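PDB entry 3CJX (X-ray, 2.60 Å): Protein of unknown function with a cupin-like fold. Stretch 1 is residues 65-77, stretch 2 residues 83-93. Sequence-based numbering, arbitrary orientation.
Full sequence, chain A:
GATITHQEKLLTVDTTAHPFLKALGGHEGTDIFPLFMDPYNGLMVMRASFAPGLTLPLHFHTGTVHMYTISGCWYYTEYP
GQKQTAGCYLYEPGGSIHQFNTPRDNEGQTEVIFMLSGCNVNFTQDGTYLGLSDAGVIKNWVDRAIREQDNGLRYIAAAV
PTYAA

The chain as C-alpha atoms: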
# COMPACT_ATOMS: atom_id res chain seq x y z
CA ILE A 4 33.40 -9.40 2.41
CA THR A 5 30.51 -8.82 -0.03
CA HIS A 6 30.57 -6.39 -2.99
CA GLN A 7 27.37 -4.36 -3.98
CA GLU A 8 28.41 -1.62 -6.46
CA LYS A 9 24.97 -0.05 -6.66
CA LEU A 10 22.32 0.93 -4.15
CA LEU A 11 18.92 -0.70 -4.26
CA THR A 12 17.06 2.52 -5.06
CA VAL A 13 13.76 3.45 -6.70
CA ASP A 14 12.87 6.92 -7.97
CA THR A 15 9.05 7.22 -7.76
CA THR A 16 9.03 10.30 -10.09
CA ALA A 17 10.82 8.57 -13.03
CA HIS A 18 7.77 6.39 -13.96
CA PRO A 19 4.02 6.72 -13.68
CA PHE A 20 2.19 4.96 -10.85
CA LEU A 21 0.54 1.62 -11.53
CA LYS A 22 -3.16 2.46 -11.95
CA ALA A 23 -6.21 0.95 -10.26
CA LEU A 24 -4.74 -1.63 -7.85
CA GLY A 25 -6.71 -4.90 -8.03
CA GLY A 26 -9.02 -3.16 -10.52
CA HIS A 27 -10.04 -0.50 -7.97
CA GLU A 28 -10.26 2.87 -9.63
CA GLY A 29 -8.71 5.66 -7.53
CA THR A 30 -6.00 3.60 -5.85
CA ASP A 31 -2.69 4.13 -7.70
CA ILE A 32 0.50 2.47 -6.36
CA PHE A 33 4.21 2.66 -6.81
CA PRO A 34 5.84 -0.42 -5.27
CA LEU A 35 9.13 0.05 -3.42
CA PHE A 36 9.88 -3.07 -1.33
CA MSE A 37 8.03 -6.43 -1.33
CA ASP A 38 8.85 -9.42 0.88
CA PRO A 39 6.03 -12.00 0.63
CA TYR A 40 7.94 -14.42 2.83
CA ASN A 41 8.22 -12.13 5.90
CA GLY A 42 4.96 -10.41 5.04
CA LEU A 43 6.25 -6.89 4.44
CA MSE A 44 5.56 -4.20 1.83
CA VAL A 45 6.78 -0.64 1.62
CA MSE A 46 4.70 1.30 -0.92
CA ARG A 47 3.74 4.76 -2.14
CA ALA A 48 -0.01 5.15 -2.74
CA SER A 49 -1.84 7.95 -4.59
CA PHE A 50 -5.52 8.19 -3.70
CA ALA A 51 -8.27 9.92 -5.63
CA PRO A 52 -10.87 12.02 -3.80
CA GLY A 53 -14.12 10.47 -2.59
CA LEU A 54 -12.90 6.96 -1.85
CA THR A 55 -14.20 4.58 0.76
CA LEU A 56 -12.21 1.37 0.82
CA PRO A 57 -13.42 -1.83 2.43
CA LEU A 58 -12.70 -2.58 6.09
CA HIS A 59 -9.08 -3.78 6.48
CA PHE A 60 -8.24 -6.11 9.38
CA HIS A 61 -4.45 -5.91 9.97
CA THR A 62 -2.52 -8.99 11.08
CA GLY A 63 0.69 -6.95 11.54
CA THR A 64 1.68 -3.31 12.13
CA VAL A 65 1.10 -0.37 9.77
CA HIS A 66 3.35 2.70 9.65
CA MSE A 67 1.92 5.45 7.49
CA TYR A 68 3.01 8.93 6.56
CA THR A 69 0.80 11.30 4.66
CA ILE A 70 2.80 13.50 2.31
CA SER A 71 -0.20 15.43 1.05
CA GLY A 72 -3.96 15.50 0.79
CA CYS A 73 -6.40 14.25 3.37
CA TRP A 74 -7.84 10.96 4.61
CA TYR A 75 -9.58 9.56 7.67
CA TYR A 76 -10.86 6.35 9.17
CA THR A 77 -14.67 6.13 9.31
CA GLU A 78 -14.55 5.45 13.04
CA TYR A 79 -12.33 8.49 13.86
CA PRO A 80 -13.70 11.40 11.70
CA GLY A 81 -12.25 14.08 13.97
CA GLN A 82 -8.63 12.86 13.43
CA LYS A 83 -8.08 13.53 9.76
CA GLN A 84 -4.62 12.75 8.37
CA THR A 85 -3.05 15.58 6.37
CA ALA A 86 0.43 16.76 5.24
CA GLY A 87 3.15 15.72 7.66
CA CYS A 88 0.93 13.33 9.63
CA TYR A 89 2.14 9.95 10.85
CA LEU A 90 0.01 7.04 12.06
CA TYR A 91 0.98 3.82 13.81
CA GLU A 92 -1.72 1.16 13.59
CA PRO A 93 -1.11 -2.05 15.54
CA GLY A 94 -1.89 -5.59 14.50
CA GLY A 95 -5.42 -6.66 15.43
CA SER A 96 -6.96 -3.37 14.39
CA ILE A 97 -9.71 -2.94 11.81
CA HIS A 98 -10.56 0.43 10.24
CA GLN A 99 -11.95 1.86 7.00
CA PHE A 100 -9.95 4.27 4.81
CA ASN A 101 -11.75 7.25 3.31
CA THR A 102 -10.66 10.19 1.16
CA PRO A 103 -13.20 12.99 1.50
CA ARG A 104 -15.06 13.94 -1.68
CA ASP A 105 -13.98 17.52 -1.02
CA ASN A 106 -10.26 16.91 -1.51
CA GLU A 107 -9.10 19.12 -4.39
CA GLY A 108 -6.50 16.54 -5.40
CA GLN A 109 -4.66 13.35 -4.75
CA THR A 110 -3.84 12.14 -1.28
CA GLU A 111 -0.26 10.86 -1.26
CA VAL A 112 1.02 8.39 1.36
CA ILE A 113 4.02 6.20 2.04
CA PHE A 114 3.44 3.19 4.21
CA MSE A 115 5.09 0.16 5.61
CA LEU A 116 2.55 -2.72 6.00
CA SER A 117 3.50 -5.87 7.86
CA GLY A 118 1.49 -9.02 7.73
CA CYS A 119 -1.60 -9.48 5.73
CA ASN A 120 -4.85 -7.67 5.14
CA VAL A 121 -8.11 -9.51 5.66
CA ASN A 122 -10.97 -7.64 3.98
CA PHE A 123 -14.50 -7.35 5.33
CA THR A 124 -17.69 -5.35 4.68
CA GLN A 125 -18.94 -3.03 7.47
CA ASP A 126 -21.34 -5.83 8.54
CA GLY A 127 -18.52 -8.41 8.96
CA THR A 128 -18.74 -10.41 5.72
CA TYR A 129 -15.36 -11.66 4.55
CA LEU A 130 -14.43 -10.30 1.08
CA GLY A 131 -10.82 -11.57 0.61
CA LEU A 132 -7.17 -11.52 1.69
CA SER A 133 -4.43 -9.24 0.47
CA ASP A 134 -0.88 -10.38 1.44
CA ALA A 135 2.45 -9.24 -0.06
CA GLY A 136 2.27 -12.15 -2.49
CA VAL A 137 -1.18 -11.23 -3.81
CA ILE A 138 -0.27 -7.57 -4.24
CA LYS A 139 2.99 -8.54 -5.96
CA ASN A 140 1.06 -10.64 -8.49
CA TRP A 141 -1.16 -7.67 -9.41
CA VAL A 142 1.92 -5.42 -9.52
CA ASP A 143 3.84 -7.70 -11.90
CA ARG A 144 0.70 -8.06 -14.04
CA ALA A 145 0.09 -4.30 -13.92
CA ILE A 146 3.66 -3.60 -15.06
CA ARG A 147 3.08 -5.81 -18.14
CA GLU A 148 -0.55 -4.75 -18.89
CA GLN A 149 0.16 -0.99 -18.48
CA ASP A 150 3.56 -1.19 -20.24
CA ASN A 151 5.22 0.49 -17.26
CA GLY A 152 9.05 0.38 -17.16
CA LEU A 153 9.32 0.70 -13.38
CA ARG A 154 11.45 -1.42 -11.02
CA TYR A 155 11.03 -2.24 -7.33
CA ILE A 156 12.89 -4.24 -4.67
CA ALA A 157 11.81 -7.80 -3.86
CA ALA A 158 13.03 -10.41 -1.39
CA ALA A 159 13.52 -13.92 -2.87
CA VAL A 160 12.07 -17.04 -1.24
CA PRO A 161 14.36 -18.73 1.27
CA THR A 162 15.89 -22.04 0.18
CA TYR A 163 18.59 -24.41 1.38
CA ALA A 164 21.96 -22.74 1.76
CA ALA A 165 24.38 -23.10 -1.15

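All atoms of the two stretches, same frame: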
# COMPACT_ATOMS: atom_id res chain seq x y z
N VAL A 65 1.13 -1.29 10.91
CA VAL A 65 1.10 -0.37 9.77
C VAL A 65 1.69 0.96 10.19
O VAL A 65 1.24 1.55 11.18
CB VAL A 65 -0.30 -0.04 9.24
CG1 VAL A 65 -0.18 0.94 8.09
CG2 VAL A 65 -1.05 -1.28 8.78
N HIS A 66 2.71 1.39 9.47
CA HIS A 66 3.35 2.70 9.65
C HIS A 66 3.01 3.52 8.41
O HIS A 66 3.34 3.15 7.30
CB HIS A 66 4.86 2.58 9.75
CG HIS A 66 5.33 1.87 10.97
ND1 HIS A 66 5.61 2.53 12.14
CD2 HIS A 66 5.60 0.56 11.19
CE1 HIS A 66 6.00 1.66 13.05
NE2 HIS A 66 6.02 0.46 12.50
N MSE A 67 2.36 4.65 8.62
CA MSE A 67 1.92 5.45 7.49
C MSE A 67 2.16 6.93 7.66
O MSE A 67 1.84 7.50 8.70
CB MSE A 67 0.46 5.16 7.20
CG MSE A 67 -0.19 6.06 6.18
SE MSE A 67 -1.42 5.08 5.07
CE MSE A 67 -2.07 3.85 6.46
N TYR A 68 2.73 7.53 6.61
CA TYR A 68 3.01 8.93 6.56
C TYR A 68 2.31 9.55 5.38
O TYR A 68 2.50 9.11 4.22
CB TYR A 68 4.52 9.16 6.44
CG TYR A 68 4.93 10.63 6.44
CD1 TYR A 68 5.08 11.32 7.64
CD2 TYR A 68 5.21 11.29 5.26
CE1 TYR A 68 5.48 12.64 7.66
CE2 TYR A 68 5.61 12.61 5.25
CZ TYR A 68 5.73 13.29 6.45
OH TYR A 68 6.13 14.60 6.46
N THR A 69 1.52 10.57 5.67
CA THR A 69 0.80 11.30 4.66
C THR A 69 1.64 12.46 4.18
O THR A 69 1.98 13.35 4.95
CB THR A 69 -0.49 11.85 5.21
OG1 THR A 69 -1.27 10.76 5.71
CG2 THR A 69 -1.26 12.60 4.12
N ILE A 70 1.98 12.44 2.90
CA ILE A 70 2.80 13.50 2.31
C ILE A 70 1.87 14.69 2.01
O ILE A 70 2.15 15.84 2.36
CB ILE A 70 3.52 12.96 1.04
CG1 ILE A 70 4.40 11.74 1.40
CG2 ILE A 70 4.34 14.09 0.33
CD1 ILE A 70 4.72 10.79 0.23
N SER A 71 0.74 14.40 1.38
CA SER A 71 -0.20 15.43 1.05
C SER A 71 -1.60 14.88 0.94
O SER A 71 -1.83 13.67 0.89
CB SER A 71 0.21 16.16 -0.23
OG SER A 71 0.44 15.26 -1.28
N GLY A 72 -2.55 15.81 0.92
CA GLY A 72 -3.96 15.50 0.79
C GLY A 72 -4.64 15.37 2.13
O GLY A 72 -4.27 16.03 3.10
N CYS A 73 -5.65 14.50 2.16
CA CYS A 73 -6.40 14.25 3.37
C CYS A 73 -7.10 12.89 3.33
O CYS A 73 -7.62 12.46 2.28
CB CYS A 73 -7.44 15.35 3.58
SG CYS A 73 -8.57 14.98 4.96
N TRP A 74 -7.11 12.21 4.47
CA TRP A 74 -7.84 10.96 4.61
C TRP A 74 -8.16 10.71 6.07
O TRP A 74 -7.52 11.28 6.96
CB TRP A 74 -7.07 9.80 4.02
CG TRP A 74 -5.85 9.37 4.78
CD1 TRP A 74 -4.56 9.75 4.54
CD2 TRP A 74 -5.79 8.42 5.86
NE1 TRP A 74 -3.71 9.12 5.42
CE2 TRP A 74 -4.44 8.30 6.23
CE3 TRP A 74 -6.75 7.67 6.54
CZ2 TRP A 74 -4.02 7.45 7.25
CZ3 TRP A 74 -6.33 6.82 7.56
CH2 TRP A 74 -4.98 6.73 7.91
N TYR A 75 -9.16 9.88 6.31
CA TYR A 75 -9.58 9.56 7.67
C TYR A 75 -10.23 8.19 7.74
O TYR A 75 -10.70 7.64 6.74
CB TYR A 75 -10.57 10.60 8.16
CG TYR A 75 -11.89 10.57 7.42
CD1 TYR A 75 -12.04 11.24 6.21
CD2 TYR A 75 -12.98 9.85 7.92
CE1 TYR A 75 -13.23 11.20 5.51
CE2 TYR A 75 -14.17 9.80 7.22
CZ TYR A 75 -14.29 10.48 6.02
OH TYR A 75 -15.46 10.46 5.30
N TYR A 76 -10.25 7.64 8.94
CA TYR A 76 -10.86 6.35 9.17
C TYR A 76 -12.29 6.66 9.61
O TYR A 76 -12.52 7.52 10.44
CB TYR A 76 -10.12 5.52 10.23
CG TYR A 76 -8.80 4.87 9.80
CD1 TYR A 76 -8.69 4.18 8.60
CD2 TYR A 76 -7.71 4.83 10.67
CE1 TYR A 76 -7.50 3.55 8.23
CE2 TYR A 76 -6.53 4.17 10.32
CZ TYR A 76 -6.43 3.54 9.10
OH TYR A 76 -5.24 2.94 8.74
N THR A 77 -13.24 5.96 9.01
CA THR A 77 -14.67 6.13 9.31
C THR A 77 -14.99 6.30 10.79
O THR A 77 -15.82 7.11 11.16
CB THR A 77 -15.43 4.87 8.85
OG1 THR A 77 -15.16 4.61 7.47
CG2 THR A 77 -16.92 5.02 9.08
N LYS A 83 -8.47 13.59 11.16
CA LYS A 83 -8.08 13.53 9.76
C LYS A 83 -6.56 13.51 9.63
O LYS A 83 -5.85 14.03 10.50
CB LYS A 83 -8.76 14.67 8.99
CG LYS A 83 -10.32 14.48 9.00
CD LYS A 83 -11.12 15.45 8.12
CE LYS A 83 -12.65 15.21 8.27
N GLN A 84 -6.05 12.84 8.60
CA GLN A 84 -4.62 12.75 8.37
C GLN A 84 -4.32 13.66 7.22
O GLN A 84 -4.91 13.48 6.17
CB GLN A 84 -4.22 11.32 8.03
CG GLN A 84 -4.48 10.34 9.14
CD GLN A 84 -3.74 10.72 10.41
OE1 GLN A 84 -2.52 10.49 10.55
NE2 GLN A 84 -4.49 11.30 11.35
N THR A 85 -3.41 14.61 7.41
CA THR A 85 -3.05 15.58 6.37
C THR A 85 -1.54 15.67 6.26
O THR A 85 -0.85 14.88 6.88
CB THR A 85 -3.73 16.94 6.64
OG1 THR A 85 -3.62 17.28 8.02
CG2 THR A 85 -5.19 16.87 6.33
N ALA A 86 -1.02 16.60 5.47
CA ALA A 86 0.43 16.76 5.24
C ALA A 86 1.27 16.73 6.50
O ALA A 86 1.03 17.45 7.46
CB ALA A 86 0.68 18.07 4.49
N GLY A 87 2.27 15.85 6.52
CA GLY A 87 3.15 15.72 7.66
C GLY A 87 2.62 14.85 8.78
O GLY A 87 3.26 14.76 9.83
N CYS A 88 1.47 14.20 8.58
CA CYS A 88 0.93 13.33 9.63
C CYS A 88 1.45 11.89 9.57
O CYS A 88 1.60 11.31 8.50
CB CYS A 88 -0.59 13.31 9.59
SG CYS A 88 -1.33 14.93 10.00
N TYR A 89 1.73 11.34 10.73
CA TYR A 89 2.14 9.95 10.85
C TYR A 89 1.09 9.20 11.68
O TYR A 89 0.45 9.76 12.56
CB TYR A 89 3.52 9.84 11.48
CG TYR A 89 3.84 8.48 12.04
CD1 TYR A 89 4.35 7.48 11.23
CD2 TYR A 89 3.67 8.20 13.38
CE1 TYR A 89 4.65 6.24 11.74
CE2 TYR A 89 3.98 6.97 13.91
CZ TYR A 89 4.47 6.00 13.09
OH TYR A 89 4.74 4.80 13.63
N LEU A 90 0.92 7.93 11.36
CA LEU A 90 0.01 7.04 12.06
C LEU A 90 0.65 5.68 12.27
O LEU A 90 1.18 5.10 11.34
CB LEU A 90 -1.25 6.82 11.23
CG LEU A 90 -2.20 5.75 11.76
CD1 LEU A 90 -2.89 6.29 13.00
CD2 LEU A 90 -3.20 5.36 10.69
N TYR A 91 0.57 5.18 13.49
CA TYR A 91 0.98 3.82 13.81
C TYR A 91 -0.32 3.08 14.07
O TYR A 91 -1.13 3.53 14.87
CB TYR A 91 1.84 3.75 15.05
CG TYR A 91 1.96 2.35 15.61
CD1 TYR A 91 2.95 1.48 15.18
CD2 TYR A 91 1.10 1.91 16.60
CE1 TYR A 91 3.07 0.20 15.71
CE2 TYR A 91 1.20 0.63 17.13
CZ TYR A 91 2.19 -0.23 16.69
OH TYR A 91 2.27 -1.50 17.25
N GLU A 92 -0.52 1.96 13.39
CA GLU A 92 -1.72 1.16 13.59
C GLU A 92 -1.22 -0.24 14.02
O GLU A 92 -0.42 -0.85 13.31
CB GLU A 92 -2.46 1.06 12.27
CG GLU A 92 -3.96 1.25 12.35
CD GLU A 92 -4.64 0.91 11.01
OE1 GLU A 92 -3.93 0.96 9.96
OE2 GLU A 92 -5.86 0.58 11.00
N PRO A 93 -1.64 -0.73 15.18
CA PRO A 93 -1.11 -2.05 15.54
C PRO A 93 -1.83 -3.19 14.85
O PRO A 93 -2.86 -3.00 14.21
CB PRO A 93 -1.36 -2.12 17.05
CG PRO A 93 -2.57 -1.30 17.26
CD PRO A 93 -2.54 -0.20 16.23

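The strand from Val-65 pairs antiparallel with the strand that ends at Glu-92, and the contact as a whole buries 1019 Å². Val-65 and Glu-92 exchange two backbone hydrogen bonds, Val-65 N to Glu-92 O and Glu-92 N to Val-65 O, both 2.9 Å. Met-67, a selenomethionine, and Leu-90 repeat the pattern, with Met-67 N to Leu-90 O at 3.0 Å and Leu-90 N to Met-67 O at 2.8 Å. Beyond a type II turn from Thr-85 to Cys-88, Trp-74 and Gln-84 pair in the same way. Gly-87, with phi/psi of 83/5°, occupies a conformation in which a CB would jam against the preceding carbonyl; its N reaches Thr-69 O at 3.0 Å.

Val-65, Met-67, Thr-69, Trp-74, Gln-84, Leu-90 and Glu-92 lie on one face; alternation accounts for the first three, and Trp-74 rejoins them after the irregular stretch at Ile-70 to Gly-72. The p rotamer of Trp-74 (chi1 71°, chi2 -95°) lays the indole against Gln-84, whose CB sits 3.6 Å from the centroid of the five-membered ring, over its face. The same pose brings Trp-74 NE1 within 3.0 Å of Thr-69 OG1, a hydrogen bond that satisfies the buried indole nitrogen, and places Trp-74 CH2 at the ring edge 3.6 Å from Leu-90 CD2. Leu-90, with chi1 t and chi2 p, also meets Tyr-76, CD2 lying 3.6 Å from Tyr-76 CE2. Tyr-76 starts sideways, but its m rotamer brings the hydroxyl to the other stretch, where Tyr-76 OH donates a weak hydrogen bond to Glu-92 OE1 at 2.7 Å. The carboxylate of this buried glutamate is further satisfied through OE2 elsewhere in the structure.

The opposite face is more open and carries aromatic side chains. His-66, chi1 m, hydrogen-bonds through ND1 to Tyr-89 OH at 2.9 Å, while the edge of Tyr-91 approaches the imidazole face, offset, with ring planes at 65°. Both tyrosines adopt t rotamers.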